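Local coordinates for haloacid dehalogenase domain protein hydrolase (Planctomyces limnophilus, PDB 4OVY) that is a putative hydrolase of the haloacid dehalogenase superfamily, probably a phosphatase, and binds a calcium ion, at residues P72-R75 / T76-P79; Q51-V55 / Q56-A60; L61-V64 / R65-A68; A108-D112 / D113-N117; A163-E166 / F167-W171. All coordinates share one frame; numbering follows the deposited sequence.

Interaction 1: P72-R75 / T76-P79; sequences PEWR and TEEP. With EDO (1,2-ethanediol), chain E.
Glu77 lies alongside Glu73, both side chains pointing the same way. Its OE1 rests 3.4 Å from the CG of Glu73. The two carboxylate planes are 31° apart, and Glu73 OE2 and Glu77 OE1 stand 4.3 Å from each other. A water bridges these like charges. It donates to Glu73 OE2 and, at 2.7 Å, to Glu77 OE1, which would ease the repulsion. Glu73 OE2 has a second partner in ND1 of His71. The chain of Glu73 reaches this place by folding back: CG sits between the backbone N and the carbonyl carbon (chi1 80°), and a bend follows at chi2. Residues 72-75 form a short 3-10 turn in the loop between helix 55-67 and helix 80-84. The backbone O of Glu73 closes the turn. It accepts from Glu77 N at 2.9 Å, in the carbonyl plane, and from Thr76 N at 3.1 Å, well above that plane. Thr76 OG1 adds a weak bond to the same oxygen. Glu77 OE1 also comes to the edge of the Trp74 ring, 3.8 Å from CD1. The ring itself is buried, packed on Val64 and Leu67 of helix 55-67 and stacked with Phe80 and His71. On the outer side the extended chain of Arg75 carries NH2 to O1 of an ethanediol molecule at 2.9 Å, probably a remnant of the crystallisation liquor.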
# COMPACT_ATOMS: atom_id res chain seq x y z
N PRO A 72 -31.17 -22.27 1.25
CA PRO A 72 -31.99 -22.99 0.27
C PRO A 72 -32.01 -22.28 -1.09
O PRO A 72 -32.13 -22.93 -2.14
CB PRO A 72 -33.38 -22.99 0.93
CG PRO A 72 -33.39 -21.82 1.83
CD PRO A 72 -31.98 -21.75 2.37
N GLU A 73 -31.85 -20.96 -1.08
CA GLU A 73 -31.85 -20.17 -2.31
C GLU A 73 -30.64 -20.46 -3.22
O GLU A 73 -30.71 -20.22 -4.44
CB GLU A 73 -31.95 -18.67 -1.98
CG GLU A 73 -30.67 -17.96 -1.55
CD GLU A 73 -30.22 -18.23 -0.12
OE1 GLU A 73 -30.78 -19.12 0.57
OE2 GLU A 73 -29.28 -17.53 0.32
N TRP A 74 -29.56 -21.00 -2.66
CA TRP A 74 -28.36 -21.30 -3.44
C TRP A 74 -28.54 -22.46 -4.43
O TRP A 74 -27.71 -22.64 -5.33
CB TRP A 74 -27.17 -21.59 -2.53
CG TRP A 74 -26.59 -20.38 -1.87
CD1 TRP A 74 -26.96 -19.08 -2.05
CD2 TRP A 74 -25.50 -20.37 -0.95
NE1 TRP A 74 -26.18 -18.25 -1.29
CE2 TRP A 74 -25.27 -19.02 -0.61
CE3 TRP A 74 -24.70 -21.37 -0.38
CZ2 TRP A 74 -24.27 -18.64 0.30
CZ3 TRP A 74 -23.70 -20.99 0.51
CH2 TRP A 74 -23.50 -19.64 0.83
N ARG A 75 -29.60 -23.25 -4.27
CA ARG A 75 -29.92 -24.28 -5.25
C ARG A 75 -30.26 -23.67 -6.61
O ARG A 75 -30.17 -24.36 -7.62
CB ARG A 75 -31.06 -25.18 -4.78
CG ARG A 75 -30.71 -26.02 -3.57
CD ARG A 75 -31.65 -27.20 -3.42
NE ARG A 75 -31.28 -28.06 -2.29
CZ ARG A 75 -31.64 -27.87 -1.02
NH1 ARG A 75 -32.41 -26.85 -0.67
NH2 ARG A 75 -31.22 -28.73 -0.09
N THR A 76 -30.65 -22.39 -6.64
CA THR A 76 -30.95 -21.71 -7.90
C THR A 76 -30.11 -20.45 -8.16
O THR A 76 -29.93 -20.08 -9.31
CB THR A 76 -32.47 -21.37 -8.01
OG1 THR A 76 -32.93 -20.73 -6.82
CG2 THR A 76 -33.27 -22.64 -8.23
N GLU A 77 -29.59 -19.81 -7.12
CA GLU A 77 -28.88 -18.54 -7.28
C GLU A 77 -27.46 -18.79 -7.77
O GLU A 77 -26.74 -19.61 -7.20
CB GLU A 77 -28.86 -17.79 -5.95
CG GLU A 77 -28.35 -16.35 -6.04
CD GLU A 77 -28.18 -15.69 -4.68
OE1 GLU A 77 -28.74 -16.18 -3.69
OE2 GLU A 77 -27.47 -14.66 -4.61
N GLU A 78 -27.06 -18.10 -8.84
CA GLU A 78 -25.67 -18.19 -9.33
C GLU A 78 -24.81 -17.17 -8.59
O GLU A 78 -25.31 -16.13 -8.16
CB GLU A 78 -25.60 -17.91 -10.84
CG GLU A 78 -26.35 -18.90 -11.71
CD GLU A 78 -25.83 -20.33 -11.62
OE1 GLU A 78 -24.73 -20.55 -11.07
OE2 GLU A 78 -26.54 -21.24 -12.09
N PRO A 79 -23.51 -17.45 -8.42
CA PRO A 79 -22.77 -18.64 -8.87
C PRO A 79 -22.82 -19.81 -7.88
O PRO A 79 -22.15 -20.82 -8.09
CB PRO A 79 -21.33 -18.11 -8.96
CG PRO A 79 -21.26 -17.11 -7.86
CD PRO A 79 -22.63 -16.48 -7.75
C1 EDO E . -30.15 -27.07 3.05
O1 EDO E . -31.10 -28.08 2.73
C2 EDO E . -30.70 -25.70 2.66
O2 EDO E . -31.90 -25.44 3.39
O HOH W 1 -28.47 -15.33 -1.18

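Interaction 2: Q51-V55 / Q56-A60; sequences QPMYV and QLAFA
The selenomethionine side chain of Met53 lies over the first turn of helix 55-67, with its SE between Leu57 and Ala58. The selenium is 3.9 Å from Leu57 CG and 4.2 Å from Ala58 CB. It also comes within 3.6 Å of the backbone N of Ala58. The CG of Met53 stands between its own backbone N and carbonyl carbon (chi1 62°), which turns the chain along the helix. Tyr54, the N-cap residue, is turned otherwise. Its CB meets Leu57 CB at 4.3 Å, while the ring leads away from the helix. The ring packs edge-to-face on Phe274, and OH bonds to the backbone N of Gly275. The Tyr54 side chain also lies near Asp44, a calcium ligand. The backbone O of Tyr54 starts the helical bonding: Ala58 N donates to it at 3.2 Å in the carbonyl plane, and Leu57 N gives a weak bond. Phe59 N then donates to Val55 O at 3.0 Å. Gln56 points into the protein, its OE1 hydrogen-bonded to Gly164 N and its NE2 to Thr103 OG1. The Phe59 ring meets Trp122 edge-to-face. The helix start is therefore held by two kinds of force. Main-chain bonds fix the first turn, while the selenomethionine arm adds mainly apolar packing, which is less demanding in direction.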
# COMPACT_ATOMS: atom_id res chain seq x y z
N GLN A 51 -3.96 -24.67 -11.52
CA GLN A 51 -4.78 -25.73 -12.09
C GLN A 51 -5.03 -26.76 -11.00
O GLN A 51 -4.15 -27.00 -10.17
CB GLN A 51 -4.06 -26.38 -13.28
CG GLN A 51 -3.76 -25.45 -14.45
CD GLN A 51 -5.01 -24.93 -15.15
OE1 GLN A 51 -6.09 -25.49 -15.05
NE2 GLN A 51 -4.85 -23.84 -15.90
N PRO A 52 -6.23 -27.39 -10.98
CA PRO A 52 -7.34 -27.27 -11.93
C PRO A 52 -8.16 -25.99 -11.79
O PRO A 52 -9.06 -25.76 -12.61
CB PRO A 52 -8.21 -28.49 -11.59
CG PRO A 52 -7.96 -28.73 -10.15
CD PRO A 52 -6.52 -28.35 -9.91
N MSE A 53 -7.87 -25.19 -10.77
CA MSE A 53 -8.51 -23.87 -10.61
C MSE A 53 -7.68 -22.98 -9.72
O MSE A 53 -6.79 -23.46 -9.01
CB MSE A 53 -9.92 -23.99 -10.02
CG MSE A 53 -9.91 -24.60 -8.62
SE MSE A 53 -11.74 -24.88 -7.96
CE MSE A 53 -11.98 -26.63 -8.83
N TYR A 54 -7.97 -21.69 -9.73
CA TYR A 54 -7.33 -20.76 -8.80
C TYR A 54 -7.53 -21.31 -7.40
O TYR A 54 -8.63 -21.78 -7.07
CB TYR A 54 -7.92 -19.35 -8.92
CG TYR A 54 -7.88 -18.75 -10.32
CD1 TYR A 54 -6.70 -18.76 -11.07
CD2 TYR A 54 -9.00 -18.15 -10.89
CE1 TYR A 54 -6.65 -18.21 -12.34
CE2 TYR A 54 -8.95 -17.59 -12.16
CZ TYR A 54 -7.77 -17.63 -12.88
OH TYR A 54 -7.70 -17.09 -14.16
N VAL A 55 -6.48 -21.28 -6.58
CA VAL A 55 -6.57 -21.86 -5.25
C VAL A 55 -7.66 -21.18 -4.42
O VAL A 55 -8.36 -21.84 -3.65
CB VAL A 55 -5.22 -21.81 -4.49
CG1 VAL A 55 -5.38 -22.30 -3.06
CG2 VAL A 55 -4.18 -22.66 -5.22
N GLN A 56 -7.82 -19.86 -4.56
CA GLN A 56 -8.89 -19.17 -3.85
C GLN A 56 -10.28 -19.64 -4.29
O GLN A 56 -11.21 -19.60 -3.50
CB GLN A 56 -8.77 -17.65 -3.97
CG GLN A 56 -9.75 -16.91 -3.07
CD GLN A 56 -9.62 -15.41 -3.15
OE1 GLN A 56 -8.59 -14.89 -3.56
NE2 GLN A 56 -10.65 -14.70 -2.74
N LEU A 57 -10.42 -20.07 -5.54
CA LEU A 57 -11.70 -20.63 -5.99
C LEU A 57 -11.97 -21.96 -5.29
O LEU A 57 -13.11 -22.22 -4.86
CB LEU A 57 -11.75 -20.76 -7.52
CG LEU A 57 -13.10 -21.18 -8.12
CD1 LEU A 57 -14.24 -20.28 -7.65
CD2 LEU A 57 -13.01 -21.20 -9.64
N ALA A 58 -10.94 -22.79 -5.13
CA ALA A 58 -11.05 -24.03 -4.34
C ALA A 58 -11.51 -23.72 -2.91
O ALA A 58 -12.39 -24.38 -2.37
CB ALA A 58 -9.73 -24.79 -4.32
N PHE A 59 -10.91 -22.70 -2.30
CA PHE A 59 -11.29 -22.23 -0.96
C PHE A 59 -12.76 -21.81 -0.94
O PHE A 59 -13.53 -22.26 -0.09
CB PHE A 59 -10.36 -21.08 -0.54
CG PHE A 59 -10.85 -20.27 0.63
CD1 PHE A 59 -10.67 -20.73 1.94
CD2 PHE A 59 -11.42 -19.02 0.44
CE1 PHE A 59 -11.08 -19.97 3.02
CE2 PHE A 59 -11.84 -18.26 1.52
CZ PHE A 59 -11.68 -18.73 2.81
N ALA A 60 -13.15 -20.97 -1.90
CA ALA A 60 -14.53 -20.47 -1.98
C ALA A 60 -15.53 -21.62 -2.13
O ALA A 60 -16.60 -21.61 -1.51
CB ALA A 60 -14.67 -19.49 -3.13

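Interaction 3: L61-V64 / R65-A68; sequences LDRV and RLLA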
# COMPACT_ATOMS: atom_id res chain seq x y z
N LEU A 61 -15.17 -22.62 -2.93
CA LEU A 61 -15.98 -23.83 -3.08
C LEU A 61 -16.23 -24.55 -1.75
O LEU A 61 -17.37 -24.92 -1.44
CB LEU A 61 -15.33 -24.80 -4.09
CG LEU A 61 -15.80 -24.69 -5.55
CD1 LEU A 61 -15.78 -23.25 -6.07
CD2 LEU A 61 -14.98 -25.60 -6.46
N ASP A 62 -15.16 -24.74 -0.98
CA ASP A 62 -15.30 -25.41 0.33
C ASP A 62 -16.14 -24.58 1.29
O ASP A 62 -16.98 -25.11 2.02
CB ASP A 62 -13.93 -25.72 0.94
CG ASP A 62 -13.23 -26.89 0.27
OD1 ASP A 62 -13.89 -27.61 -0.52
OD2 ASP A 62 -12.03 -27.11 0.54
N ARG A 63 -15.93 -23.26 1.26
CA ARG A 63 -16.70 -22.36 2.12
C ARG A 63 -18.19 -22.38 1.78
O ARG A 63 -19.02 -22.47 2.67
CB ARG A 63 -16.14 -20.94 2.05
CG ARG A 63 -14.73 -20.80 2.60
CD ARG A 63 -14.63 -21.14 4.08
NE ARG A 63 -15.47 -20.26 4.89
CZ ARG A 63 -15.86 -20.52 6.13
NH1 ARG A 63 -15.50 -21.65 6.74
NH2 ARG A 63 -16.62 -19.64 6.77
N VAL A 64 -18.52 -22.32 0.49
CA VAL A 64 -19.92 -22.38 0.04
C VAL A 64 -20.55 -23.71 0.48
O VAL A 64 -21.66 -23.73 1.02
CB VAL A 64 -20.04 -22.18 -1.49
CG1 VAL A 64 -21.42 -22.59 -2.00
CG2 VAL A 64 -19.76 -20.73 -1.84
N ARG A 65 -19.84 -24.81 0.26
CA ARG A 65 -20.33 -26.12 0.68
C ARG A 65 -20.60 -26.18 2.18
O ARG A 65 -21.62 -26.74 2.60
CB ARG A 65 -19.35 -27.22 0.28
CG ARG A 65 -19.36 -27.47 -1.22
CD ARG A 65 -18.61 -28.72 -1.60
NE ARG A 65 -18.31 -28.73 -3.03
CZ ARG A 65 -17.13 -28.43 -3.58
NH1 ARG A 65 -16.08 -28.11 -2.83
NH2 ARG A 65 -17.01 -28.47 -4.90
N LEU A 66 -19.71 -25.60 2.98
CA LEU A 66 -19.87 -25.59 4.44
C LEU A 66 -21.09 -24.75 4.85
O LEU A 66 -21.81 -25.11 5.78
CB LEU A 66 -18.60 -25.05 5.10
CG LEU A 66 -18.53 -25.10 6.63
CD1 LEU A 66 -18.54 -26.54 7.12
CD2 LEU A 66 -17.28 -24.37 7.12
N LEU A 67 -21.32 -23.65 4.14
CA LEU A 67 -22.40 -22.72 4.47
C LEU A 67 -23.77 -23.09 3.88
O LEU A 67 -24.79 -22.54 4.30
CB LEU A 67 -22.02 -21.31 4.01
CG LEU A 67 -20.82 -20.70 4.72
CD1 LEU A 67 -20.32 -19.49 3.95
CD2 LEU A 67 -21.15 -20.35 6.16
N ALA A 68 -23.78 -24.02 2.92
CA ALA A 68 -24.96 -24.25 2.08
C ALA A 68 -26.18 -24.74 2.84
O ALA A 68 -27.31 -24.57 2.37
CB ALA A 68 -24.64 -25.22 0.95
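Arg65 runs alongside Leu61, one helical turn back, with both side chains pointing the same way. Its CG is 3.2 Å from the backbone O of Leu61. Farther out, Arg65 NH1 lies 3.6 Å from Leu61 CB, and NH2 is 3.8 Å from Leu61 CD2. NH1 also forms a salt bridge with Asp62 OD1 at 3.2 Å. The carboxylate oxygen sits at the edge of the guanidinium, in its plane, yet the two group planes are 58° apart. This is a one-point contact on the exposed side. The other oxygen, Asp62 OD2, is bonded to NE1 of Trp122. The stretch belongs to the last turns of helix 55-67, where Arg65 N, Leu66 N and Leu67 N donate to the carbonyls four residues before them. The firmly packed side faces away from Asp62. There Val64 is buried against Phe80, Val83 and Leu102, and Leu67 leans on Thr106. Leu61 is also buried, against Val83. Leu66 is exposed, but its CD2 still touches Arg63 NH1 at 3.3 Å. The Arg63 chain is bent at chi2 (-63°) and chi3 (-61°), which brings its guanidinium beside Leu66, while its NE bonds to His107.

Interaction 4: A108-D112 / D113-N117; sequences AGMTD and DEFEN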
# COMPACT_ATOMS: atom_id res chain seq x y z
N ALA A 108 -18.94 -11.48 4.77
CA ALA A 108 -19.25 -10.13 5.23
C ALA A 108 -19.68 -10.18 6.69
O ALA A 108 -20.29 -11.15 7.13
CB ALA A 108 -20.35 -9.51 4.38
N GLY A 109 -19.36 -9.13 7.44
CA GLY A 109 -19.79 -9.01 8.84
C GLY A 109 -18.81 -9.56 9.87
O GLY A 109 -18.99 -9.34 11.07
N MSE A 110 -17.80 -10.28 9.41
CA MSE A 110 -16.76 -10.80 10.31
C MSE A 110 -15.57 -9.88 10.27
O MSE A 110 -15.44 -9.07 9.35
CB MSE A 110 -16.40 -12.24 9.95
CG MSE A 110 -15.55 -12.39 8.69
SE MSE A 110 -15.00 -14.26 8.42
CE MSE A 110 -16.81 -15.06 8.32
N THR A 111 -14.70 -10.00 11.26
CA THR A 111 -13.51 -9.16 11.31
C THR A 111 -12.43 -9.69 10.39
O THR A 111 -12.47 -10.84 9.94
CB THR A 111 -12.92 -9.06 12.73
OG1 THR A 111 -12.42 -10.34 13.13
CG2 THR A 111 -13.97 -8.59 13.74
N ASP A 112 -11.45 -8.82 10.11
CA ASP A 112 -10.25 -9.21 9.37
C ASP A 112 -9.54 -10.41 10.02
O ASP A 112 -9.15 -11.35 9.33
CB ASP A 112 -9.28 -8.02 9.22
CG ASP A 112 -8.87 -7.38 10.56
OD1 ASP A 112 -9.57 -7.51 11.58
OD2 ASP A 112 -7.81 -6.72 10.58
N ASP A 113 -9.41 -10.39 11.34
CA ASP A 113 -8.76 -11.49 12.05
C ASP A 113 -9.55 -12.80 11.96
O ASP A 113 -8.96 -13.87 11.85
CB ASP A 113 -8.53 -11.11 13.52
CG ASP A 113 -7.40 -10.11 13.71
OD1 ASP A 113 -6.66 -9.81 12.75
OD2 ASP A 113 -7.26 -9.60 14.83
N GLU A 114 -10.87 -12.71 11.99
CA GLU A 114 -11.71 -13.89 11.85
C GLU A 114 -11.52 -14.52 10.47
O GLU A 114 -11.35 -15.74 10.34
CB GLU A 114 -13.19 -13.54 12.13
CG GLU A 114 -13.43 -13.35 13.63
CD GLU A 114 -14.74 -12.68 14.00
OE1 GLU A 114 -15.45 -12.09 13.15
OE2 GLU A 114 -15.06 -12.72 15.21
N PHE A 115 -11.49 -13.68 9.43
CA PHE A 115 -11.28 -14.15 8.07
C PHE A 115 -9.89 -14.79 7.93
O PHE A 115 -9.75 -15.85 7.32
CB PHE A 115 -11.46 -13.02 7.06
CG PHE A 115 -11.36 -13.48 5.64
CD1 PHE A 115 -12.39 -14.21 5.06
CD2 PHE A 115 -10.23 -13.20 4.89
CE1 PHE A 115 -12.30 -14.65 3.75
CE2 PHE A 115 -10.14 -13.63 3.58
CZ PHE A 115 -11.17 -14.36 3.01
N GLU A 116 -8.86 -14.13 8.47
CA GLU A 116 -7.50 -14.67 8.46
C GLU A 116 -7.44 -16.07 9.06
O GLU A 116 -6.84 -16.97 8.48
CB GLU A 116 -6.53 -13.73 9.19
CG GLU A 116 -5.11 -14.28 9.28
CD GLU A 116 -4.12 -13.35 9.96
OE1 GLU A 116 -2.98 -13.79 10.19
OE2 GLU A 116 -4.47 -12.20 10.26
N ASN A 117 -8.08 -16.25 10.22
CA ASN A 117 -8.12 -17.57 10.87
C ASN A 117 -8.77 -18.64 9.99
O ASN A 117 -8.31 -19.78 9.95
CB ASN A 117 -8.86 -17.49 12.21
CG ASN A 117 -8.08 -16.72 13.27
OD1 ASN A 117 -6.87 -16.53 13.16
ND2 ASN A 117 -8.79 -16.28 14.31
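Thr111 and Glu114 grip each other in both directions. The backbone N of Thr111 donates to Glu114 OE1 at 2.9 Å, and the backbone N of Glu114 donates to Thr111 OG1 at 3.1 Å. The first bond is nearly straight, 169° at the hydrogen, though it meets the carboxylate from above its plane, 39° out. The two side chains cross, with Glu114 CG 3.2 Å from Thr111 OG1. The threonine hydroxyl sits between its backbone N and carbonyl carbon (chi1 67°), a setting that turns it back to the helix. This is a capping box at the start of helix 112-125, with Thr111 as the N-cap. A valine in its place would probably leave Glu114 N without its capping acceptor and weaken the first turn. Farther along, Phe115 N bonds to Thr111 O and Glu116 N to Asp112 O. Met110, a selenomethionine, lies beside the box. Its CB is 3.3 Å from Glu114 OE1, and its SE comes to the edge of the Phe115 ring, 4.0 Å from Phe115 CB. Asp112 and Asp113 stand side by side with their carboxylates stacked and almost parallel, and their OD1 atoms 3.9 Å from each other. The positive end of the helix dipole would probably ease this pairing. Asp112 OD1 also takes a weak bond from Asp113 N, while Asp112 OD2 makes a salt bridge to Arg221 of the second subunit. Phe115 is held by a cation-pi contact with Arg203 and by His107 edge-to-face.

Interaction 5: A163-E166 / F167-W171; sequences AGIE and FMRPW
This is a local, buried contact round the short helix 165-168, which follows strand 156-161 of the central sheet. The extended chain of Arg169 crosses Ile165 and Glu166. Ile165 CD1 lies over the centre of one guanidinium face, 3.3 Å from Arg169 CZ. At the edge of the same group, Arg169 NH1 donates to Glu166 OE2 at 2.8 Å in a salt bridge. The oxygen is met on its syn side, and the planes of the two groups are 53° apart. The Glu166 chain is bent at chi2 (-49°), which carries the carboxylate across Arg169. Glu166 OE2 also pairs with Arg221 of the second subunit. Arg169 NE bonds to Pro180 O of its own chain, and NH2 to Gln222 O of the second subunit. Were Arg169 replaced by an alanine, Glu166 would probably keep less charge compensation, and Pro180 O and Gln222 O of the second subunit would lose this donor. In the backbone, Ile165 O accepts from Arg169 N at 3.0 Å in the carbonyl plane, and from Met168 N at 3.3 Å from above it. Gly164 O takes weak bonds from Phe167 N and Met168 N. The selenomethionine Met168 turns back, its CE 3.5 Å from Gly164 O. Trp171 NE1 closes the far end on Phe167 O at 2.8 Å. Ala163 packs on the calcium ligand Asp44. A turn of this kind, after a strand parallel to strand 38-41 and beside the DxDx(T/V) loop, is consistent with the Rossmann-like core of the haloacid dehalogenase fold.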
# COMPACT_ATOMS: atom_id res chain seq x y z
N ALA A 163 -6.27 -12.09 -7.20
CA ALA A 163 -6.84 -12.79 -6.06
C ALA A 163 -6.98 -11.84 -4.88
O ALA A 163 -6.43 -10.73 -4.87
CB ALA A 163 -5.99 -13.99 -5.68
N GLY A 164 -7.74 -12.29 -3.88
CA GLY A 164 -7.97 -11.51 -2.68
C GLY A 164 -6.69 -11.30 -1.89
O GLY A 164 -5.98 -12.25 -1.56
N ILE A 165 -6.43 -10.04 -1.57
CA ILE A 165 -5.28 -9.64 -0.79
C ILE A 165 -5.24 -10.40 0.55
O ILE A 165 -4.19 -10.87 0.97
CB ILE A 165 -5.27 -8.09 -0.64
CG1 ILE A 165 -3.91 -7.58 -0.18
CG2 ILE A 165 -6.36 -7.61 0.30
CD1 ILE A 165 -3.87 -6.07 -0.11
N GLU A 166 -6.41 -10.58 1.17
CA GLU A 166 -6.50 -11.23 2.47
C GLU A 166 -6.49 -12.75 2.41
O GLU A 166 -6.33 -13.42 3.43
CB GLU A 166 -7.72 -10.71 3.24
CG GLU A 166 -7.70 -9.21 3.53
CD GLU A 166 -6.39 -8.71 4.15
OE1 GLU A 166 -5.72 -9.46 4.91
OE2 GLU A 166 -6.01 -7.55 3.88
N PHE A 167 -6.67 -13.30 1.21
CA PHE A 167 -6.42 -14.73 1.00
C PHE A 167 -4.92 -15.04 1.00
O PHE A 167 -4.52 -16.12 1.43
CB PHE A 167 -7.04 -15.21 -0.31
CG PHE A 167 -6.89 -16.68 -0.52
CD1 PHE A 167 -7.65 -17.58 0.23
CD2 PHE A 167 -5.97 -17.18 -1.43
CE1 PHE A 167 -7.51 -18.94 0.06
CE2 PHE A 167 -5.82 -18.55 -1.60
CZ PHE A 167 -6.59 -19.42 -0.86
N MSE A 168 -4.10 -14.11 0.51
CA MSE A 168 -2.65 -14.36 0.36
C MSE A 168 -1.85 -13.94 1.56
O MSE A 168 -0.85 -14.57 1.91
CB MSE A 168 -2.14 -13.60 -0.87
CG MSE A 168 -2.76 -14.15 -2.15
SE MSE A 168 -2.12 -13.13 -3.72
CE MSE A 168 -3.08 -11.44 -3.42
N ARG A 169 -2.28 -12.87 2.22
CA ARG A 169 -1.50 -12.27 3.31
C ARG A 169 -1.18 -13.17 4.51
O ARG A 169 -0.13 -13.00 5.11
CB ARG A 169 -2.16 -10.98 3.81
CG ARG A 169 -1.78 -9.76 2.99
CD ARG A 169 -2.57 -8.53 3.40
NE ARG A 169 -1.95 -7.31 2.89
CZ ARG A 169 -2.52 -6.11 2.90
NH1 ARG A 169 -3.75 -5.93 3.35
NH2 ARG A 169 -1.84 -5.07 2.45
N PRO A 170 -2.08 -14.11 4.86
CA PRO A 170 -1.78 -14.94 6.02
C PRO A 170 -0.52 -15.82 5.90
O PRO A 170 0.08 -16.16 6.92
CB PRO A 170 -3.03 -15.82 6.16
CG PRO A 170 -4.12 -15.03 5.51
CD PRO A 170 -3.45 -14.32 4.37
N TRP A 171 -0.12 -16.17 4.67
CA TRP A 171 0.95 -17.15 4.45
C TRP A 171 2.10 -16.68 3.54
O TRP A 171 3.13 -17.36 3.45
CB TRP A 171 0.35 -18.45 3.91
CG TRP A 171 -0.51 -18.26 2.70
CD1 TRP A 171 -1.86 -18.02 2.69
CD2 TRP A 171 -0.10 -18.25 1.34
NE1 TRP A 171 -2.31 -17.88 1.40
CE2 TRP A 171 -1.25 -18.01 0.55
CE3 TRP A 171 1.14 -18.43 0.71
CZ2 TRP A 171 -1.19 -17.95 -0.84
CZ3 TRP A 171 1.19 -18.36 -0.68
CH2 TRP A 171 0.03 -18.13 -1.44

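The five contacts follow one another along the chain and none nests or crosses. Interaction 2 leads from the loop after strand 38-41 into helix 55-67, and interaction 3 continues on that helix. They touch through Met53 and Leu61. Interaction 1 turns the loop before helix 80-84, and its tryptophan packs back on the end of helix 55-67. Interaction 4 opens helix 112-125. Interaction 5 lies after strand 156-161 and joins both helices: it meets interaction 2 through the Gln56 side chain, while Phe115 of interaction 4 packs on Glu166. Phe59 meets Phe115 as well as Phe167, so interactions 2, 4 and 5 share one packed region.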